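Local coordinates for protein acyl-coa oxidase (Arabidopsis thaliana, PDB 1W07) that catalyses the FAD-dependent desaturation of long- and medium-chain acyl-CoAs to 2-trans-enoyl-CoAs in peroxisomal beta-oxidation, reducing oxygen to hydrogen peroxide, at residues F62-T65 with L66-A70; K120-L123 with S124-N127; L79-N82 with E83-G87; M105-P108 with A109-Q113; I164-T168 with Q169-K173. The protein carries 1 engineered substitution. One frame throughout, in Å; residues are numbered along the deposited sequence. Where two conformers were deposited one is given.

Interaction 1. Residues F62-T65 with L66-A70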
loop_
_atom_site.group_PDB
_atom_site.type_symbol
_atom_site.label_atom_id
_atom_site.label_comp_id
_atom_site.label_asym_id
_atom_site.label_seq_id
_atom_site.Cartn_x
_atom_site.Cartn_y
_atom_site.Cartn_z
ATOM N N PHE B 62 -3.017 -17.261 -17.915
ATOM C CA PHE B 62 -2.112 -18.361 -17.666
ATOM C C PHE B 62 -1.634 -18.956 -18.993
ATOM O O PHE B 62 -0.442 -19.209 -19.182
ATOM C CB PHE B 62 -2.800 -19.432 -16.826
ATOM C CG PHE B 62 -1.867 -20.503 -16.354
ATOM C CD1 PHE B 62 -0.861 -20.214 -15.430
ATOM C CD2 PHE B 62 -1.951 -21.791 -16.870
ATOM C CE1 PHE B 62 0.048 -21.199 -15.032
ATOM C CE2 PHE B 62 -1.048 -22.777 -16.482
ATOM C CZ PHE B 62 -0.051 -22.486 -15.564
ATOM N N LYS B 63 -2.566 -19.170 -19.910
ATOM C CA LYS B 63 -2.228 -19.732 -21.213
ATOM C C LYS B 63 -1.240 -18.831 -21.944
ATOM O O LYS B 63 -0.260 -19.300 -22.532
ATOM C CB LYS B 63 -3.489 -19.913 -22.057
ATOM C CG LYS B 63 -3.183 -20.400 -23.469
ATOM C CD LYS B 63 -4.422 -20.945 -24.177
ATOM C CE LYS B 63 -4.053 -21.590 -25.514
ATOM N NZ LYS B 63 -5.214 -22.285 -26.145
ATOM N N SER B 64 -1.520 -17.533 -21.913
ATOM C CA SER B 64 -0.660 -16.547 -22.548
ATOM C C SER B 64 0.745 -16.616 -21.950
ATOM O O SER B 64 1.735 -16.399 -22.641
ATOM C CB SER B 64 -1.249 -15.151 -22.338
ATOM O OG SER B 64 -0.348 -14.176 -22.811
ATOM N N THR B 65 0.815 -16.922 -20.656
ATOM C CA THR B 65 2.091 -17.023 -19.945
ATOM C C THR B 65 2.871 -18.231 -20.461
ATOM O O THR B 65 4.098 -18.159 -20.665
ATOM C CB THR B 65 1.867 -17.170 -18.421
ATOM O OG1 THR B 65 1.244 -15.977 -17.922
ATOM C CG2 THR B 65 3.189 -17.406 -17.699
ATOM N N LEU B 66 2.173 -19.346 -20.659
ATOM C CA LEU B 66 2.836 -20.549 -21.156
ATOM C C LEU B 66 3.360 -20.248 -22.550
ATOM O O LEU B 66 4.468 -20.653 -22.893
ATOM C CB LEU B 66 1.863 -21.727 -21.201
ATOM C CG LEU B 66 1.288 -22.139 -19.839
ATOM C CD1 LEU B 66 0.454 -23.419 -20.006
ATOM C CD2 LEU B 66 2.429 -22.319 -18.810
ATOM N N ARG B 67 2.573 -19.522 -23.343
ATOM C CA ARG B 67 2.985 -19.151 -24.692
ATOM C C ARG B 67 4.249 -18.300 -24.665
ATOM O O ARG B 67 5.200 -18.565 -25.406
ATOM C CB ARG B 67 1.886 -18.362 -25.403
ATOM C CG ARG B 67 2.217 -18.082 -26.868
ATOM C CD ARG B 67 1.218 -17.123 -27.491
ATOM N NE ARG B 67 1.451 -16.985 -28.922
ATOM C CZ ARG B 67 1.149 -15.897 -29.625
ATOM N NH1 ARG B 67 0.603 -14.840 -29.030
ATOM N NH2 ARG B 67 1.400 -15.863 -30.929
ATOM N N LYS B 68 4.255 -17.264 -23.827
ATOM C CA LYS B 68 5.418 -16.374 -23.731
ATOM C C LYS B 68 6.666 -17.135 -23.304
ATOM O O LYS B 68 7.754 -16.858 -23.795
ATOM C CB LYS B 68 5.170 -15.234 -22.734
ATOM C CG LYS B 68 4.144 -14.204 -23.192
ATOM C CD LYS B 68 3.975 -13.081 -22.161
ATOM C CE LYS B 68 3.047 -11.994 -22.703
ATOM N NZ LYS B 68 2.774 -10.890 -21.738
ATOM N N CYS B 69 6.520 -18.087 -22.390
ATOM C CA CYS B 69 7.683 -18.835 -21.944
ATOM C C CYS B 69 8.221 -19.730 -23.064
ATOM O O CYS B 69 9.431 -19.855 -23.240
ATOM C CB CYS B 69 7.342 -19.677 -20.711
ATOM S SG CYS B 69 7.050 -18.722 -19.201
ATOM N N ALA B 70 7.315 -20.342 -23.819
ATOM C CA ALA B 70 7.700 -21.225 -24.914
ATOM C C ALA B 70 8.383 -20.408 -26.008
ATOM O O ALA B 70 9.377 -20.835 -26.600
ATOM C CB ALA B 70 6.472 -21.931 -25.471
HETATM O O HOH W 1 -0.057 -12.153 -21.005
#
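Lys68 NZ is gripped by several acceptors, one of them a water that also bonds Ser64 OG four residues earlier. The two residues share one side of the alpha-helix 58-78, part of the N-terminal domain. The bridging water stands 2.7 Å from Ser64 OG and accepts from Lys68 NZ at 3.2 Å, while Glu49 O and Gln95 OE1 take the same ammonium group from outside the helix. Because the Lys68 chain is extended beyond CG, its CE runs past Ser64 OG and carries the charge on to these partners. Beneath it, Lys68 N donates to Ser64 O at 2.9 Å, one of four successive i to i+4 backbone bonds.

Apolar contact comes from Phe62 and Leu66. Phe62, its CG anti to the backbone N (chi1 -171°), turns its ring so that Leu66 CG lies over one face, and Leu66 CD1 comes to 3.9 Å from Phe62 CE2. With an alanine here both methyl branches are gone, which would probably leave that ring face without this cover and open a gap toward Tyr98 and toward Tyr650 of the second subunit. Thr65 OG1 turns back to Leu61 O and also meets Gln95 NE2, whereas its methyl carbon CG2 faces Cys69, 4.3 Å from SG.

Interaction 2. Residues K120-L123 with S124-N127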
loop_
_atom_site.group_PDB
_atom_site.type_symbol
_atom_site.label_atom_id
_atom_site.label_comp_id
_atom_site.label_asym_id
_atom_site.label_seq_id
_atom_site.Cartn_x
_atom_site.Cartn_y
_atom_site.Cartn_z
ATOM N N LYS B 120 24.743 -34.038 -11.966
ATOM C CA LYS B 120 24.874 -34.271 -13.404
ATOM C C LYS B 120 23.732 -35.097 -13.982
ATOM O O LYS B 120 23.534 -35.117 -15.192
ATOM C CB LYS B 120 26.231 -34.908 -13.721
ATOM C CG LYS B 120 26.445 -36.313 -13.191
ATOM C CD LYS B 120 27.909 -36.718 -13.374
ATOM C CE LYS B 120 28.207 -38.119 -12.838
ATOM N NZ LYS B 120 27.655 -39.211 -13.692
ATOM N N LYS B 121 22.962 -35.759 -13.127
ATOM C CA LYS B 121 21.839 -36.538 -13.627
ATOM C C LYS B 121 20.572 -35.678 -13.727
ATOM O O LYS B 121 19.877 -35.687 -14.748
ATOM C CB LYS B 121 21.566 -37.726 -12.716
ATOM C CG LYS B 121 20.534 -38.679 -13.276
ATOM C CD LYS B 121 19.272 -38.754 -12.441
ATOM C CE LYS B 121 18.263 -39.659 -13.131
ATOM N NZ LYS B 121 16.932 -39.707 -12.474
ATOM N N TRP B 122 20.275 -34.928 -12.673
ATOM C CA TRP B 122 19.084 -34.095 -12.665
ATOM C C TRP B 122 19.237 -32.740 -13.349
ATOM O O TRP B 122 18.326 -32.300 -14.048
ATOM C CB TRP B 122 18.585 -33.911 -11.234
ATOM C CG TRP B 122 18.094 -35.182 -10.628
ATOM C CD1 TRP B 122 18.771 -35.994 -9.762
ATOM C CD2 TRP B 122 16.827 -35.808 -10.854
ATOM N NE1 TRP B 122 18.007 -37.079 -9.433
ATOM C CE2 TRP B 122 16.807 -36.994 -10.087
ATOM C CE3 TRP B 122 15.706 -35.482 -11.628
ATOM C CZ2 TRP B 122 15.702 -37.858 -10.068
ATOM C CZ3 TRP B 122 14.611 -36.343 -11.611
ATOM C CH2 TRP B 122 14.617 -37.512 -10.836
ATOM N N LEU B 123 20.378 -32.082 -13.142
ATOM C CA LEU B 123 20.636 -30.787 -13.759
ATOM C C LEU B 123 20.705 -30.930 -15.277
ATOM O O LEU B 123 20.419 -29.984 -16.016
ATOM C CB LEU B 123 21.946 -30.186 -13.234
ATOM C CG LEU B 123 21.987 -29.759 -11.761
ATOM C CD1 LEU B 123 23.383 -29.255 -11.417
ATOM C CD2 LEU B 123 20.948 -28.675 -11.501
ATOM N N SER B 124 21.093 -32.110 -15.752
ATOM C CA SER B 124 21.164 -32.329 -17.193
ATOM C C SER B 124 19.737 -32.266 -17.735
ATOM O O SER B 124 19.489 -31.698 -18.797
ATOM C CB SER B 124 21.788 -33.689 -17.504
ATOM O OG SER B 124 20.928 -34.742 -17.101
ATOM N N LEU B 125 18.801 -32.843 -16.986
ATOM C CA LEU B 125 17.388 -32.835 -17.361
ATOM C C LEU B 125 16.798 -31.431 -17.211
ATOM O O LEU B 125 16.128 -30.929 -18.116
ATOM C CB LEU B 125 16.603 -33.810 -16.481
ATOM C CG LEU B 125 16.965 -35.289 -16.606
ATOM C CD1 LEU B 125 16.127 -36.083 -15.621
ATOM C CD2 LEU B 125 16.732 -35.775 -18.034
ATOM N N ALA B 126 17.057 -30.807 -16.066
ATOM C CA ALA B 126 16.540 -29.470 -15.770
ATOM C C ALA B 126 17.086 -28.410 -16.718
ATOM O O ALA B 126 16.339 -27.556 -17.210
ATOM C CB ALA B 126 16.867 -29.094 -14.325
ATOM N N ASN B 127 18.387 -28.460 -16.979
ATOM C CA ASN B 127 18.986 -27.478 -17.869
ATOM C C ASN B 127 18.467 -27.588 -19.294
ATOM O O ASN B 127 18.432 -26.599 -20.012
ATOM C CB ASN B 127 20.505 -27.595 -17.844
ATOM C CG ASN B 127 21.087 -27.166 -16.519
ATOM O OD1 ASN B 127 20.527 -26.308 -15.837
ATOM N ND2 ASN B 127 22.222 -27.746 -16.150
#
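Ser124 and Lys121 make the one side-chain hydrogen bond within this turn of helix 116-128. Ser124 OG donates to Lys121 O over 2.7 Å, reached because chi1 of 68° sets the hydroxyl between the backbone N and the carbonyl carbon, folded back on the preceding turn. The approach is not to a lone pair: the C=O...O angle is 119° and the oxygen stands 52° out of the carbonyl plane. The helical backbone itself sets Ser124 CB 3.2 Å from Lys120 O.

Backbone bonds of the regular i to i+4 kind run from Ala126 N to Trp122 O, at 2.8 Å, and from Asn127 N to Leu123 O, at 2.7 Å. The Asn127 amide bends back over that second carbonyl, yet ND2, although near Leu123 O, is badly aimed and makes no hydrogen bond with it.

The apolar contact between side chains is a single one: Leu125 CD1 reaches Trp122 CE3 at 4.1 Å, meeting the indole obliquely.

A charged group lies against the same indole. The ammonium end of Lys121 stands over one face, with NZ 3.3 Å above the ring plane and offset toward its rim.

In the fold, Leu123 turns to the preceding helix 98-113, whose His102 NE2 bonds Ala126 O and whose Trp103 touches Asn127. Trp122 and Leu125 instead face the loop holding Ile131, just ahead of strand 133-136.

Interaction 3. Residues L79-N82 with E83-G87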
loop_
_atom_site.group_PDB
_atom_site.type_symbol
_atom_site.label_atom_id
_atom_site.label_comp_id
_atom_site.label_asym_id
_atom_site.label_seq_id
_atom_site.Cartn_x
_atom_site.Cartn_y
_atom_site.Cartn_z
ATOM N N LEU B 79 18.327 -17.275 -31.481
ATOM C CA LEU B 79 19.220 -16.131 -31.402
ATOM C C LEU B 79 20.555 -16.531 -30.787
ATOM O O LEU B 79 21.491 -15.735 -30.756
ATOM C CB LEU B 79 18.572 -15.013 -30.585
ATOM C CG LEU B 79 17.306 -14.399 -31.182
ATOM C CD1 LEU B 79 16.625 -13.521 -30.147
ATOM C CD2 LEU B 79 17.653 -13.588 -32.418
ATOM N N ARG B 80 20.631 -17.764 -30.294
ATOM C CA ARG B 80 21.862 -18.282 -29.700
ATOM C C ARG B 80 22.328 -17.408 -28.547
ATOM O O ARG B 80 23.512 -17.080 -28.442
ATOM C CB ARG B 80 22.953 -18.341 -30.770
ATOM C CG ARG B 80 22.473 -18.980 -32.060
ATOM C CD ARG B 80 23.112 -18.355 -33.291
ATOM N NE ARG B 80 22.320 -18.659 -34.483
ATOM C CZ ARG B 80 22.658 -18.321 -35.724
ATOM N NH1 ARG B 80 23.793 -17.672 -35.962
ATOM N NH2 ARG B 80 21.856 -18.635 -36.733
ATOM N N LEU B 81 21.393 -17.037 -27.673
ATOM C CA LEU B 81 21.699 -16.184 -26.529
ATOM C C LEU B 81 22.408 -16.956 -25.419
ATOM O O LEU B 81 22.104 -18.122 -25.172
ATOM C CB LEU B 81 20.406 -15.572 -25.980
ATOM C CG LEU B 81 19.474 -14.843 -26.950
ATOM C CD1 LEU B 81 18.223 -14.388 -26.209
ATOM C CD2 LEU B 81 20.185 -13.652 -27.581
ATOM N N ASN B 82 23.354 -16.302 -24.751
ATOM C CA ASN B 82 24.065 -16.940 -23.653
ATOM C C ASN B 82 23.205 -16.877 -22.393
ATOM O O ASN B 82 22.069 -16.400 -22.434
ATOM C CB ASN B 82 25.411 -16.256 -23.400
ATOM C CG ASN B 82 25.275 -14.772 -23.137
ATOM O OD1 ASN B 82 24.575 -14.351 -22.215
ATOM N ND2 ASN B 82 25.954 -13.968 -23.946
ATOM N N GLU B 83 23.742 -17.350 -21.273
ATOM C CA GLU B 83 22.974 -17.355 -20.038
ATOM C C GLU B 83 22.615 -15.952 -19.568
ATOM O O GLU B 83 21.499 -15.719 -19.105
ATOM C CB GLU B 83 23.736 -18.092 -18.939
ATOM C CG GLU B 83 22.909 -18.350 -17.689
ATOM C CD GLU B 83 23.662 -19.156 -16.659
ATOM O OE1 GLU B 83 24.677 -18.648 -16.139
ATOM O OE2 GLU B 83 23.248 -20.301 -16.372
ATOM N N GLU B 84 23.553 -15.019 -19.691
ATOM C CA GLU B 84 23.307 -13.648 -19.272
ATOM C C GLU B 84 22.158 -13.046 -20.073
ATOM O O GLU B 84 21.203 -12.510 -19.507
ATOM C CB GLU B 84 24.571 -12.806 -19.458
ATOM C CG GLU B 84 24.420 -11.350 -19.055
ATOM C CD GLU B 84 25.702 -10.561 -19.206
ATOM O OE1 GLU B 84 26.190 -10.403 -20.347
ATOM O OE2 GLU B 84 26.230 -10.096 -18.173
ATOM N N GLU B 85 22.246 -13.150 -21.395
ATOM C CA GLU B 85 21.214 -12.611 -22.270
ATOM C C GLU B 85 19.860 -13.247 -21.988
ATOM O O GLU B 85 18.847 -12.560 -21.971
ATOM C CB GLU B 85 21.598 -12.826 -23.739
ATOM C CG GLU B 85 22.921 -12.190 -24.120
ATOM C CD GLU B 85 23.410 -12.640 -25.488
ATOM O OE1 GLU B 85 23.383 -11.826 -26.432
ATOM O OE2 GLU B 85 23.809 -13.814 -25.608
ATOM N N ALA B 86 19.844 -14.559 -21.772
ATOM C CA ALA B 86 18.601 -15.264 -21.483
ATOM C C ALA B 86 17.956 -14.692 -20.216
ATOM O O ALA B 86 16.735 -14.507 -20.155
ATOM C CB ALA B 86 18.865 -16.756 -21.318
ATOM N N GLY B 87 18.779 -14.413 -19.209
ATOM C CA GLY B 87 18.281 -13.838 -17.968
ATOM C C GLY B 87 17.676 -12.468 -18.226
ATOM O O GLY B 87 16.591 -12.155 -17.728
HETATM O O HOH W 2 26.739 -11.096 -22.884
#
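A capping box starts helix 83-93, built by Asn82 at the N-cap and Glu85 three residues on. Asn82 OD1 accepts from Glu85 N at 2.7 Å, and in return Glu85 OE2 accepts from Asn82 N, also at 2.7 Å. This return bond is nearly straight, with an N-H...O angle of 172°, and it meets OE2 on its anti side. Chi1 of 56° holds the Asn82 carboxamide over the first turn, where OD1 can serve a backbone N-H that has no carbonyl before it. The amide and carboxylate planes lie 31° apart; ND2 comes close to OE2 but points its hydrogens poorly and does not bond it.

The box follows directly on a Schellman motif that closes helix 58-78, with Arg80, of positive phi, as its C-prime residue, so the chain turns from one helix to the next within a few residues. Leu81 lies across the Glu85 chain, CB to CB at 3.7 Å. Glu85 OE1 forms a salt bridge with Arg37 of helix 29-43. A water also accepts from Asn82 ND2 at 3.2 Å and donates to Glu84 OE1 at 2.7 Å.

Interaction 4. Residues M105-P108 with A109-Q113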
loop_
_atom_site.group_PDB
_atom_site.type_symbol
_atom_site.label_atom_id
_atom_site.label_comp_id
_atom_site.label_asym_id
_atom_site.label_seq_id
_atom_site.Cartn_x
_atom_site.Cartn_y
_atom_site.Cartn_z
ATOM N N MET B 105 15.143 -21.418 -8.195
ATOM C CA MET B 105 15.113 -22.211 -6.965
ATOM C C MET B 105 15.362 -23.708 -7.146
ATOM O O MET B 105 16.210 -24.294 -6.462
ATOM C CB MET B 105 13.767 -22.014 -6.257
ATOM C CG MET B 105 13.501 -20.581 -5.793
ATOM S SD MET B 105 14.705 -19.956 -4.594
ATOM C CE MET B 105 13.881 -20.415 -3.021
ATOM N N PHE B 106 14.613 -24.326 -8.052
ATOM C CA PHE B 106 14.744 -25.754 -8.301
ATOM C C PHE B 106 16.183 -26.118 -8.657
ATOM O O PHE B 106 16.771 -27.001 -8.034
ATOM C CB PHE B 106 13.800 -26.169 -9.429
ATOM C CG PHE B 106 13.840 -27.634 -9.742
ATOM C CD1 PHE B 106 13.407 -28.567 -8.802
ATOM C CD2 PHE B 106 14.300 -28.084 -10.975
ATOM C CE1 PHE B 106 13.426 -29.920 -9.081
ATOM C CE2 PHE B 106 14.324 -29.448 -11.269
ATOM C CZ PHE B 106 13.884 -30.368 -10.317
ATOM N N VAL B 107 16.752 -25.431 -9.648
ATOM C CA VAL B 107 18.124 -25.712 -10.065
ATOM C C VAL B 107 19.147 -25.403 -8.972
ATOM O O VAL B 107 19.981 -26.244 -8.639
ATOM C CB VAL B 107 18.479 -24.935 -11.349
ATOM C CG1 VAL B 107 19.980 -24.952 -11.593
ATOM C CG2 VAL B 107 17.759 -25.568 -12.527
ATOM N N PRO B 108 19.103 -24.189 -8.407
ATOM C CA PRO B 108 20.046 -23.822 -7.344
ATOM C C PRO B 108 20.010 -24.804 -6.167
ATOM O O PRO B 108 21.031 -25.040 -5.516
ATOM C CB PRO B 108 19.578 -22.429 -6.944
ATOM C CG PRO B 108 19.089 -21.863 -8.256
ATOM C CD PRO B 108 18.317 -23.019 -8.844
ATOM N N ALA B 109 18.835 -25.375 -5.900
ATOM C CA ALA B 109 18.677 -26.317 -4.795
ATOM C C ALA B 109 19.426 -27.614 -5.054
ATOM O O ALA B 109 20.127 -28.119 -4.174
ATOM C CB ALA B 109 17.198 -26.612 -4.555
ATOM N N ILE B 110 19.263 -28.157 -6.257
ATOM C CA ILE B 110 19.931 -29.394 -6.638
ATOM C C ILE B 110 21.447 -29.192 -6.699
ATOM O O ILE B 110 22.195 -30.097 -6.351
ATOM C CB ILE B 110 19.451 -29.888 -8.013
ATOM C CG1 ILE B 110 17.930 -30.012 -8.012
ATOM C CG2 ILE B 110 20.072 -31.242 -8.328
ATOM C CD1 ILE B 110 17.354 -30.271 -9.374
ATOM N N LYS B 111 21.891 -28.013 -7.141
ATOM C CA LYS B 111 23.317 -27.698 -7.223
ATOM C C LYS B 111 23.992 -27.606 -5.851
ATOM O O LYS B 111 25.096 -28.114 -5.650
ATOM C CB LYS B 111 23.549 -26.369 -7.947
ATOM C CG LYS B 111 23.392 -26.425 -9.454
ATOM C CD LYS B 111 23.752 -25.086 -10.095
ATOM C CE LYS B 111 23.565 -25.122 -11.611
ATOM N NZ LYS B 111 23.836 -23.802 -12.258
ATOM N N GLY B 112 23.338 -26.946 -4.905
ATOM C CA GLY B 112 23.935 -26.804 -3.592
ATOM C C GLY B 112 23.669 -27.922 -2.604
ATOM O O GLY B 112 24.396 -28.058 -1.621
ATOM N N GLN B 113 22.643 -28.724 -2.854
ATOM C CA GLN B 113 22.283 -29.801 -1.939
ATOM C C GLN B 113 22.424 -31.188 -2.553
ATOM O O GLN B 113 22.396 -32.200 -1.849
ATOM C CB GLN B 113 20.846 -29.590 -1.452
ATOM C CG GLN B 113 20.693 -28.421 -0.483
ATOM C CD GLN B 113 19.279 -27.868 -0.454
ATOM O OE1 GLN B 113 18.306 -28.621 -0.403
ATOM N NE2 GLN B 113 19.160 -26.546 -0.483
#
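Chi1 of -179° carries the Phe106 ring back beside its own carbonyl, and chi1 of -54° at Ile110 sends CG1 toward the same spot, so that the two side chains meet one turn apart. The result is a CH-pi contact within helix 98-113 of the N-terminal domain. Ile110 CD1 stands 3.8 Å from the centroid of the Phe106 ring, 19° off the ring normal, and its closest ring atom is Phe106 CZ at 3.6 Å. Ile110 CG1 in turn packs against Phe106 O.

Next along the helix, Val107 and Lys111 lie side by side and point the same way. The extended aliphatic part of the lysine runs past the valine, with Lys111 CE at 3.6 Å from Val107 CG1.

Pro108 kinks the helix, since its ring nitrogen has no hydrogen to give to the turn before. Its carbonyl still works normally, and Gly112 N donates to Pro108 O at 3.1 Å. Around the kink the ladder is uneven: Ile110 N reaches Phe106 O at 3.3 Å, while Ala109 N bonds Met105 O at 2.9 Å.

Met105 points elsewhere, its side chain about 4 Å from the side chain of Tyr135, which binds FAD, and about as near that of Glu424, the inferred proton acceptor. Ala109 also touches Tyr135, while its CB lies against the preceding turn, 3.2 Å from Met105 O.

Interaction 5. Residues I164-T168 with Q169-K173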
loop_
_atom_site.group_PDB
_atom_site.type_symbol
_atom_site.label_atom_id
_atom_site.label_comp_id
_atom_site.label_asym_id
_atom_site.label_seq_id
_atom_site.Cartn_x
_atom_site.Cartn_y
_atom_site.Cartn_z
ATOM N N ILE B 164 7.039 -40.366 1.283
ATOM C CA ILE B 164 6.672 -38.964 1.527
ATOM C C ILE B 164 5.186 -38.930 1.857
ATOM O O ILE B 164 4.376 -39.483 1.108
ATOM C CB ILE B 164 6.909 -38.102 0.274
ATOM C CG1 ILE B 164 8.297 -38.399 -0.313
ATOM C CG2 ILE B 164 6.759 -36.615 0.617
ATOM C CD1 ILE B 164 9.473 -38.093 0.632
ATOM N N HIS B 165 4.820 -38.283 2.965
ATOM C CA HIS B 165 3.417 -38.229 3.352
ATOM C C HIS B 165 2.981 -36.897 3.960
ATOM O O HIS B 165 3.768 -36.200 4.607
ATOM C CB HIS B 165 3.098 -39.355 4.343
ATOM C CG HIS B 165 1.636 -39.547 4.605
ATOM N ND1 HIS B 165 0.739 -39.876 3.612
ATOM C CD2 HIS B 165 0.915 -39.460 5.749
ATOM C CE1 HIS B 165 -0.471 -39.991 4.133
ATOM N NE2 HIS B 165 -0.394 -39.740 5.428
ATOM N N THR B 166 1.715 -36.555 3.742
ATOM C CA THR B 166 1.129 -35.323 4.275
ATOM C C THR B 166 0.242 -35.724 5.453
ATOM O O THR B 166 -0.926 -36.085 5.272
ATOM C CB THR B 166 0.281 -34.606 3.199
ATOM O OG1 THR B 166 1.094 -34.354 2.040
ATOM C CG2 THR B 166 -0.244 -33.277 3.739
ATOM N N PRO B 167 0.794 -35.669 6.677
ATOM C CA PRO B 167 0.094 -36.023 7.917
ATOM C C PRO B 167 -1.312 -35.437 8.054
ATOM O O PRO B 167 -2.274 -36.178 8.262
ATOM C CB PRO B 167 1.037 -35.510 9.000
ATOM C CG PRO B 167 2.370 -35.696 8.384
ATOM C CD PRO B 167 2.160 -35.201 6.970
ATOM N N THR B 168 -1.411 -34.114 7.946
ATOM C CA THR B 168 -2.680 -33.414 8.070
ATOM C C THR B 168 -2.881 -32.398 6.959
ATOM O O THR B 168 -1.980 -32.150 6.158
ATOM C CB THR B 168 -2.758 -32.663 9.404
ATOM O OG1 THR B 168 -1.628 -31.780 9.528
ATOM C CG2 THR B 168 -2.767 -33.649 10.559
ATOM N N GLN B 169 -4.070 -31.806 6.901
ATOM C CA GLN B 169 -4.366 -30.836 5.851
ATOM C C GLN B 169 -3.405 -29.654 5.906
ATOM O O GLN B 169 -2.992 -29.144 4.871
ATOM C CB GLN B 169 -5.813 -30.351 5.976
ATOM C CG GLN B 169 -6.276 -29.503 4.808
ATOM C CD GLN B 169 -7.717 -29.070 4.960
ATOM O OE1 GLN B 169 -8.099 -28.503 5.983
ATOM N NE2 GLN B 169 -8.524 -29.331 3.942
ATOM N N THR B 170 -3.052 -29.234 7.118
ATOM C CA THR B 170 -2.143 -28.106 7.313
ATOM C C THR B 170 -0.709 -28.434 6.883
ATOM O O THR B 170 0.135 -27.538 6.778
ATOM C CB THR B 170 -2.130 -27.625 8.793
ATOM O OG1 THR B 170 -1.724 -28.697 9.660
ATOM C CG2 THR B 170 -3.520 -27.162 9.199
ATOM N N ALA B 171 -0.445 -29.716 6.619
ATOM C CA ALA B 171 0.877 -30.159 6.191
ATOM C C ALA B 171 0.994 -30.009 4.672
ATOM O O ALA B 171 2.081 -30.136 4.109
ATOM C CB ALA B 171 1.103 -31.621 6.596
ATOM N N SER B 172 -0.129 -29.747 4.022
ATOM C CA SER B 172 -0.155 -29.587 2.568
ATOM C C SER B 172 0.773 -28.461 2.105
ATOM O O SER B 172 0.797 -27.387 2.705
ATOM C CB SER B 172 -1.581 -29.279 2.100
ATOM O OG SER B 172 -2.502 -30.247 2.568
ATOM N N LYS B 173 1.528 -28.703 1.039
ATOM C CA LYS B 173 2.431 -27.685 0.498
ATOM C C LYS B 173 1.497 -26.601 -0.016
ATOM O O LYS B 173 0.427 -26.903 -0.545
ATOM C CB LYS B 173 3.288 -28.241 -0.644
ATOM C CG LYS B 173 4.274 -29.294 -0.189
ATOM C CD LYS B 173 5.157 -28.733 0.920
ATOM C CE LYS B 173 6.092 -29.789 1.480
ATOM N NZ LYS B 173 6.981 -29.270 2.572
HETATM O O HOH W 3 2.724 -32.039 2.181
#
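Thr168 OG1 donates to Thr170 OG1 at 3.1 Å, joining two side chains that lie side by side and point the same way. Both hydroxyls sit between their backbone N and carbonyl carbon, chi1 being 55° at Thr168, and this shared rotation lets them face each other. Beside them Ala171 N donates to Thr168 O over 2.9 Å, standing 61° out of the carbonyl plane, in an i to i+3 bond that belongs to the short 3-10 segment 169-171. Ser172 N repeats the spacing with Gln169 O at 3.0 Å.

The inner side of the turn is apolar. Thr166 CG2 meets Ala171 CB at 3.6 Å, and Pro167 CD approaches the same methyl at 3.8 Å. A water spans the base, 2.8 Å from Thr166 OG1 and donating to Ala171 O.

Farther out, Thr170 OG1 is also hydrogen-bonded to Glu150 OE2, and Thr166 OG1 to Phe244 N of strand 240-244. A valine in place of Thr170 would probably leave Thr168 OG1 without its acceptor and the Glu150 carboxylate without this mate. Tyr626 and Pro627 of the second subunit pack on Thr170 and Gln169. The whole is a 3-10 turn that carries the chain from strand 161-165 to strand 173-174, between two sheets of the acyl-CoA dehydrogenase-type middle domain.

How the interactions relate
Along the chain the order is interaction 1, 3, 4, 2 and 5. The first four lie in the N-terminal helical domain: interaction 1 on helix 58-78, interaction 3 at the turn from there into helix 83-93, interactions 4 and 2 on helices 98-113 and 116-128. Interaction 5 belongs to the beta-rich middle domain. Direct touch joins interactions 2 and 4, centres about 11 Å apart: Leu123 CD1 packs on Lys111 CG at 3.4 Å. Interactions 1 and 5, centres about 30 Å apart, both reach the second subunit, consistent with the homodimer using both domains. The Met105 side chain of interaction 4 lies about 6 Å from the FAD, against about 12 to 13 Å for the nearest side chains of interactions 5 and 1.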